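Local coordinates for GTP cyclohydrolase 1 type 2 homolog (Escherichia coli, Escherichia coli O157:H7, PDB 1NMO) that is of unknown function but binds a pair of metal ions in each subunit of a ring-shaped hexamer and may help degrade radiation-damaged nucleotides, at the interface of chains A and B. Sequence-based numbering; all coordinates share one arbitrary frame. Chains: chain A/B, Hypothetical protein ybgI.

The interface of chains A and B. Residues chain A 195-197, 200; chain B 194, 215, 247.
The carboxylate of B:Glu194 reaches across to the start of an A-chain helix and spans two consecutive residues with its two oxygens. B:Glu194 OE2 accepts the backbone N-H of A:Glu197, the first residue of helix 197-205, at 3.0 Å from N and nearly in line with the C-O bond of the acid. B:Glu194 OE1 takes the hydroxyl OG of A:Ser196 at 3.2 Å, on its syn side and a little out of the carboxylate plane. A:Ser196 OG lies beside its own backbone N (chi1 -65°), which turns the hydroxyl toward this oxygen. The acid thus caps the helix from the neighbouring subunit, and the positive end of the helix dipole would favour the ionised form of the acid, if it is charged.

Within chain B, ND1 of B:His215 also donates to B:Glu194 OE2, 2.6 Å away. It comes from above the carboxylate plane, on the face opposite to A:Glu197 N, so OE2 is gripped from both faces and the imidazole is tied to the acid that holds the partner helix. One face of this ring meets the side chain of A:Glu197: A:Glu197 CB sits over it, 3.5 Å from the centroid of the B:His215 ring and shifted toward the rim, in a CH-pi contact. With CG anti to the backbone N (chi1 -171°), the A:Glu197 chain continues past the CD2 side of the imidazole, where A:Glu197 CG lies 3.6 Å from B:His215 CD2, and then bends at chi2, its carboxylate plane turned 56° from the ring.

The methyl CB of the C-terminal residue B:Ala247 lies against the carbonyl oxygen O of A:Ser196, at 3.4 Å, and makes apolar contact with A:Ile200 CG1, at 3.9 Å.

B:His215 opens helix 215-218 and is a ligand of the dinuclear iron site, and the partner's helix start therefore probably lies close to the metal centre. The patch belongs to a two-fold interface within the toroidal hexamer, and its twin recurs with the chains exchanged.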
loop_
_atom_site.group_PDB
_atom_site.type_symbol
_atom_site.label_atom_id
_atom_site.label_comp_id
_atom_site.label_asym_id
_atom_site.label_seq_id
_atom_site.Cartn_x
_atom_site.Cartn_y
_atom_site.Cartn_z
ATOM N N VAL A 195 17.480 -20.257 -6.582
ATOM C CA VAL A 195 16.584 -21.326 -6.967
ATOM C C VAL A 195 16.331 -21.258 -8.490
ATOM O O VAL A 195 16.294 -20.157 -9.080
ATOM C CB VAL A 195 15.230 -21.228 -6.186
ATOM C CG1 VAL A 195 14.403 -20.029 -6.674
ATOM C CG2 VAL A 195 14.400 -22.516 -6.326
ATOM N N SER A 196 16.223 -22.428 -9.137
ATOM C CA SER A 196 15.859 -22.430 -10.540
ATOM C C SER A 196 14.561 -23.232 -10.714
ATOM O O SER A 196 13.991 -23.859 -9.749
ATOM C CB SER A 196 16.964 -22.995 -11.424
ATOM O OG SER A 196 18.092 -22.130 -11.345
ATOM N N GLU A 197 14.048 -23.199 -11.931
ATOM C CA GLU A 197 12.777 -23.904 -12.175
ATOM C C GLU A 197 12.899 -25.386 -11.771
ATOM O O GLU A 197 12.049 -25.949 -11.094
ATOM C CB GLU A 197 12.435 -23.753 -13.689
ATOM C CG GLU A 197 11.029 -24.221 -14.203
ATOM C CD GLU A 197 10.940 -25.731 -14.348
ATOM O OE1 GLU A 197 12.034 -26.300 -14.581
ATOM O OE2 GLU A 197 9.818 -26.328 -14.220
ATOM N N ILE A 200 12.761 -26.920 -7.719
ATOM C CA ILE A 200 11.472 -27.237 -7.080
ATOM C C ILE A 200 10.966 -28.698 -7.302
ATOM O O ILE A 200 10.376 -29.328 -6.412
ATOM C CB ILE A 200 10.367 -26.233 -7.599
ATOM C CG1 ILE A 200 10.747 -24.814 -7.198
ATOM C CG2 ILE A 200 9.038 -26.559 -6.967
ATOM C CD1 ILE A 200 10.909 -24.686 -5.718
ATOM N N GLU B 194 13.994 -15.524 -14.049
ATOM C CA GLU B 194 14.750 -15.720 -12.787
ATOM C C GLU B 194 15.663 -14.545 -12.522
ATOM O O GLU B 194 15.772 -13.632 -13.383
ATOM C CB GLU B 194 15.636 -16.971 -12.829
ATOM C CG GLU B 194 14.952 -18.214 -13.324
ATOM C CD GLU B 194 15.741 -19.529 -13.033
ATOM O OE1 GLU B 194 16.975 -19.464 -12.756
ATOM O OE2 GLU B 194 15.118 -20.644 -13.107
ATOM N N HIS B 215 10.177 -18.120 -13.439
ATOM C CA HIS B 215 10.592 -18.956 -14.521
ATOM C C HIS B 215 9.352 -19.652 -15.083
ATOM O O HIS B 215 9.021 -19.577 -16.318
ATOM C CB HIS B 215 11.620 -19.977 -14.018
ATOM C CG HIS B 215 12.309 -20.691 -15.130
ATOM N ND1 HIS B 215 13.681 -20.734 -15.255
ATOM C CD2 HIS B 215 11.814 -21.312 -16.228
ATOM C CE1 HIS B 215 14.005 -21.346 -16.389
ATOM N NE2 HIS B 215 12.890 -21.705 -16.998
ATOM N N ALA B 247 9.211 -20.936 -8.528
ATOM C CA ALA B 247 10.472 -20.442 -9.173
ATOM C C ALA B 247 10.297 -19.831 -10.567
ATOM O O ALA B 247 11.124 -18.977 -10.913
ATOM C CB ALA B 247 11.467 -21.582 -9.292
ATOM O OXT ALA B 247 9.397 -20.230 -11.337
#